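Local coordinates for protein HTH-type transcriptional regulator YgaV (Escherichia coli K12, PDB 3CUO) that regulates large-scale gene expression in response to sulfide, acting as both repressor and activator, and without sulfide represses many anaerobic respiratory genes, at residues Thr39-Leu44 against Ala54-Leu59; Gly66-Gln71 against Tyr79-Glu84. All coordinates share one frame; numbering follows the deposited sequence.

Contact 1: Thr39-Leu44 against Ala54-Leu59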
# COMPACT_ATOMS: atom_id res chain seq x y z
N THR A 39 -17.38 -13.99 -5.94
CA THR A 39 -17.83 -13.08 -7.00
C THR A 39 -17.13 -13.43 -8.30
O THR A 39 -15.91 -13.60 -8.35
CB THR A 39 -17.55 -11.59 -6.62
OG1 THR A 39 -18.22 -11.24 -5.40
CG2 THR A 39 -17.99 -10.68 -7.72
N SER A 40 -17.89 -13.43 -9.37
CA SER A 40 -17.36 -13.75 -10.70
C SER A 40 -16.57 -12.64 -11.40
O SER A 40 -16.71 -11.46 -11.14
CB SER A 40 -18.51 -14.22 -11.61
OG SER A 40 -19.50 -13.20 -11.72
N ALA A 41 -15.70 -13.04 -12.32
CA ALA A 41 -14.99 -12.09 -13.18
C ALA A 41 -15.87 -11.12 -13.97
O ALA A 41 -15.56 -9.94 -14.11
CB ALA A 41 -14.04 -12.83 -14.08
N GLY A 42 -16.96 -11.61 -14.56
CA GLY A 42 -17.87 -10.76 -15.29
C GLY A 42 -18.49 -9.64 -14.47
O GLY A 42 -18.65 -8.56 -14.95
N GLU A 43 -18.85 -9.89 -13.21
CA GLU A 43 -19.36 -8.79 -12.34
C GLU A 43 -18.23 -7.77 -12.08
O GLU A 43 -18.43 -6.54 -12.14
CB GLU A 43 -19.91 -9.37 -11.03
CG GLU A 43 -20.55 -8.30 -10.14
CD GLU A 43 -21.42 -8.87 -9.00
OE1 GLU A 43 -21.49 -10.12 -8.84
OE2 GLU A 43 -22.03 -8.06 -8.26
N LEU A 44 -17.02 -8.26 -11.90
CA LEU A 44 -15.88 -7.38 -11.55
C LEU A 44 -15.48 -6.57 -12.80
O LEU A 44 -15.14 -5.37 -12.75
CB LEU A 44 -14.73 -8.22 -11.01
CG LEU A 44 -14.94 -8.95 -9.65
CD1 LEU A 44 -13.93 -10.03 -9.28
CD2 LEU A 44 -15.04 -7.97 -8.51
N ALA A 54 -8.55 -8.26 -19.15
CA ALA A 54 -7.74 -7.45 -18.27
C ALA A 54 -8.13 -7.71 -16.81
O ALA A 54 -7.27 -7.83 -15.97
CB ALA A 54 -7.86 -5.89 -18.63
N THR A 55 -9.42 -7.85 -16.54
CA THR A 55 -9.90 -8.18 -15.21
C THR A 55 -9.38 -9.50 -14.77
O THR A 55 -8.86 -9.64 -13.67
CB THR A 55 -11.46 -8.17 -15.20
OG1 THR A 55 -11.89 -6.92 -15.74
CG2 THR A 55 -12.03 -8.29 -13.75
N SER A 56 -9.48 -10.51 -15.63
CA SER A 56 -9.02 -11.84 -15.28
C SER A 56 -7.51 -11.90 -15.05
O SER A 56 -7.04 -12.65 -14.18
CB SER A 56 -9.50 -12.87 -16.34
OG SER A 56 -10.90 -13.09 -16.21
N GLN A 57 -6.75 -11.08 -15.78
CA GLN A 57 -5.30 -11.00 -15.54
C GLN A 57 -4.99 -10.38 -14.22
O GLN A 57 -4.13 -10.87 -13.57
CB GLN A 57 -4.52 -10.19 -16.62
CG GLN A 57 -3.92 -11.05 -17.71
CD GLN A 57 -3.71 -10.30 -18.99
OE1 GLN A 57 -3.77 -10.87 -20.11
NE2 GLN A 57 -3.50 -9.00 -18.86
N HIS A 58 -5.64 -9.28 -13.87
CA HIS A 58 -5.47 -8.68 -12.53
C HIS A 58 -5.82 -9.76 -11.47
O HIS A 58 -5.08 -10.00 -10.55
CB HIS A 58 -6.36 -7.43 -12.31
CG HIS A 58 -5.87 -6.17 -13.02
ND1 HIS A 58 -4.82 -5.40 -12.56
CD2 HIS A 58 -6.37 -5.51 -14.08
CE1 HIS A 58 -4.66 -4.34 -13.34
NE2 HIS A 58 -5.59 -4.39 -14.27
N LEU A 59 -6.96 -10.41 -11.61
CA LEU A 59 -7.34 -11.47 -10.65
C LEU A 59 -6.31 -12.59 -10.46
O LEU A 59 -6.05 -12.99 -9.33
CB LEU A 59 -8.66 -12.10 -11.08
CG LEU A 59 -9.80 -11.11 -10.87
CD1 LEU A 59 -10.98 -11.48 -11.76
CD2 LEU A 59 -10.17 -10.97 -9.38
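Ala41 and Ser56 are the nearest CA pair, 6.3 Å apart, where the first turn of helix 41-48 comes up against the first half of helix 52-64. These are the two helices of the predicted helix-turn-helix motif of an ArsR-type winged-helix domain, the second being the one that in this family usually enters the major groove of DNA.

The contact itself is made by small and branched side chains, without polar bonds from one segment to the other. Ala41 points its methyl at the second helix, where CB lies 3.8 Å from Ser56 OG and 4.1 Å from Leu59 CD1, so it spans neighbouring turns of that helix. Leu44, one turn further on, works with two different parts of its side chain. Its CB meets Thr55 CG2 at 3.8 Å, while CD1, further out, reaches both methyls of Leu59 and comes to 3.9 Å from CD2. The two leucine side chains cross obliquely, and Leu44 continues onto Met32 and Leu33 of helix 24-33, just as Leu59 continues onto Ile29.

Thr55 divides its two branches between the chemistries. With CG2 anti to the backbone N (OG1 at chi1 -52°), the methyl is turned to the first helix, and the hydroxyl OG1 bonds to Ser51 O and to Thr45 OG1. The buried hydroxyl is thus satisfied within the motif, and its bond to Thr45 ties the two helices together just beyond the apolar patch. Ser56, at the edge, offers OG to the Ala41 methyl and keeps a weak bond to Ala52 O. Thr55 CG2 also rests 3.9 Å from Ala41 O, the carbonyl oxygen hydrogen-bonded to Thr45 OG1.

Contact 2: Gly66-Gln71 against Tyr79-Glu84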
# COMPACT_ATOMS: atom_id res chain seq x y z
N GLY A 66 -1.30 -13.78 -3.30
CA GLY A 66 -1.83 -14.25 -2.02
C GLY A 66 -2.97 -13.44 -1.51
O GLY A 66 -3.47 -13.72 -0.44
N LEU A 67 -3.44 -12.46 -2.30
CA LEU A 67 -4.48 -11.55 -1.87
C LEU A 67 -5.87 -12.18 -1.93
O LEU A 67 -6.72 -11.86 -1.12
CB LEU A 67 -4.54 -10.29 -2.78
CG LEU A 67 -3.32 -9.38 -2.87
CD1 LEU A 67 -3.82 -8.12 -3.42
CD2 LEU A 67 -2.64 -9.22 -1.57
N ILE A 68 -6.11 -12.98 -2.96
CA ILE A 68 -7.47 -13.50 -3.21
C ILE A 68 -7.33 -14.99 -3.48
O ILE A 68 -6.25 -15.48 -3.77
CB ILE A 68 -8.18 -12.74 -4.33
CG1 ILE A 68 -7.48 -12.91 -5.68
CG2 ILE A 68 -8.41 -11.20 -3.93
CD1 ILE A 68 -8.25 -12.33 -6.82
N ASP A 69 -8.40 -15.74 -3.30
CA ASP A 69 -8.42 -17.04 -3.86
C ASP A 69 -9.62 -17.27 -4.75
O ASP A 69 -10.45 -16.38 -4.91
CB ASP A 69 -8.30 -18.08 -2.77
CG ASP A 69 -9.49 -18.17 -1.87
OD1 ASP A 69 -10.38 -17.33 -1.92
OD2 ASP A 69 -9.48 -19.13 -1.06
N SER A 70 -9.66 -18.45 -5.37
CA SER A 70 -10.65 -18.74 -6.36
C SER A 70 -11.27 -20.12 -6.16
O SER A 70 -10.66 -21.06 -5.62
CB SER A 70 -10.09 -18.50 -7.77
OG SER A 70 -9.03 -19.39 -8.06
N GLN A 71 -12.53 -20.23 -6.59
CA GLN A 71 -13.24 -21.50 -6.61
C GLN A 71 -13.78 -21.74 -7.99
O GLN A 71 -14.46 -20.87 -8.52
CB GLN A 71 -14.38 -21.49 -5.60
CG GLN A 71 -13.93 -21.05 -4.18
CD GLN A 71 -13.65 -22.20 -3.18
OE1 GLN A 71 -14.44 -23.17 -3.08
NE2 GLN A 71 -12.57 -22.07 -2.41
N TYR A 79 -14.20 -15.55 -7.05
CA TYR A 79 -13.12 -15.03 -6.34
C TYR A 79 -13.59 -14.46 -4.99
O TYR A 79 -14.71 -13.94 -4.87
CB TYR A 79 -12.43 -13.91 -7.17
CG TYR A 79 -11.94 -14.39 -8.53
CD1 TYR A 79 -10.64 -14.81 -8.70
CD2 TYR A 79 -12.77 -14.42 -9.63
CE1 TYR A 79 -10.19 -15.26 -9.92
CE2 TYR A 79 -12.32 -14.88 -10.86
CZ TYR A 79 -11.01 -15.28 -10.98
OH TYR A 79 -10.48 -15.71 -12.19
N SER A 80 -12.70 -14.55 -4.01
CA SER A 80 -12.91 -14.05 -2.66
C SER A 80 -11.58 -13.52 -2.06
O SER A 80 -10.47 -13.92 -2.46
CB SER A 80 -13.60 -15.17 -1.82
OG SER A 80 -12.63 -15.86 -1.06
N ILE A 81 -11.69 -12.62 -1.08
CA ILE A 81 -10.50 -12.17 -0.37
C ILE A 81 -9.99 -13.29 0.47
O ILE A 81 -10.77 -13.91 1.14
CB ILE A 81 -10.68 -10.85 0.41
CG1 ILE A 81 -10.64 -9.71 -0.62
CG2 ILE A 81 -9.47 -10.66 1.45
CD1 ILE A 81 -11.42 -8.57 -0.35
N LYS A 82 -8.69 -13.56 0.36
CA LYS A 82 -7.96 -14.55 1.13
C LYS A 82 -7.18 -13.92 2.28
O LYS A 82 -7.30 -14.34 3.39
CB LYS A 82 -6.93 -15.30 0.24
CG LYS A 82 -6.36 -16.63 0.92
CD LYS A 82 -5.05 -17.08 0.34
CE LYS A 82 -4.25 -17.97 1.33
NZ LYS A 82 -4.99 -19.28 1.62
N ASN A 83 -6.36 -12.90 1.98
CA ASN A 83 -5.46 -12.28 2.97
C ASN A 83 -6.24 -11.24 3.76
O ASN A 83 -6.66 -10.21 3.22
CB ASN A 83 -4.29 -11.63 2.23
CG ASN A 83 -3.23 -11.22 3.14
OD1 ASN A 83 -3.52 -11.00 4.31
ND2 ASN A 83 -1.97 -11.15 2.65
N GLU A 84 -6.39 -11.43 5.06
CA GLU A 84 -7.15 -10.48 5.83
C GLU A 84 -6.45 -9.13 5.96
O GLU A 84 -7.13 -8.18 6.18
CB GLU A 84 -7.62 -11.05 7.16
CG GLU A 84 -9.02 -11.72 7.04
CD GLU A 84 -9.38 -12.60 8.27
OE1 GLU A 84 -8.61 -12.58 9.28
OE2 GLU A 84 -10.41 -13.34 8.24
O HOH W 1 -10.71 -16.74 1.22
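Asp69 meets Ser80 side by side across two antiparallel strands: a chi1 of 69° sets Asp69 CG between its own backbone N and carbonyl carbon, and Ser80, with chi1 at 98°, leans its hydroxyl over to the carboxylate. Ser80 OG donates to Asp69 OD1 at 2.8 Å, meeting it nearly along the C-O axis. A water also donates to OD1 and, with its other hydrogen, to Ile81 O, extending the link along the second strand. The Lys82 amine lies 5.2 Å (NZ) from Asp69 OD2, near enough perhaps to steady the negative charge without touching it.

Beneath this pair the backbones are bonded both ways, Asp69 N to Ser80 O at 2.9 Å and Ser80 N to Asp69 O at 3.0 Å. Where strand 68-72 begins, Leu67 O accepts from two successive amides, Lys82 N at 3.0 Å and Asn83 N at 3.3 Å. Both come from the same face of the carbonyl plane, Asn83 N standing well above it. Just before, Gly66 closes helix 52-64 in a Schellman motif, and its O packs on Asn83 CB at 3.5 Å. The Asn83 side chain itself caps the next helix through OD1 to Ala85 N.

On the other side of the strands, the Tyr79 ring takes Ser70 CB at 3.8 Å from CD1, and Ile68 CD1 reaches the same ring carbon. Ile68 and Tyr79 both continue onto Leu59 of helix 52-64, while Ser70 OG turns to Arg63. One side of the hairpin thus lies on the helical core and the other carries the Asp69-Ser80 bond and its water. This is the beta hairpin, or wing, of the winged helix-turn-helix fold of ArsR-type regulators.

Helix 52-64 relates the two: it supplies residues 54-59 of contact 1 and runs through Gly66 into strand 68-72 of contact 2. Contact 1 is the more buried, joining helix to helix mainly through apolar side chains; contact 2 is only partly buried and relies on backbone bonds, with a polar, watered side and an apolar one. They touch directly. Leu59 CB packs 3.7 Å from Tyr79 CE1, so the apolar side of the hairpin continues the helix core, and Leu59 O packs against Ile68 CD1. Thr39 N to Tyr79 O, probably a hydrogen bond, joins strand 39-40 to strand 77-81, tying the short strand ahead of the helix-turn-helix to the wing.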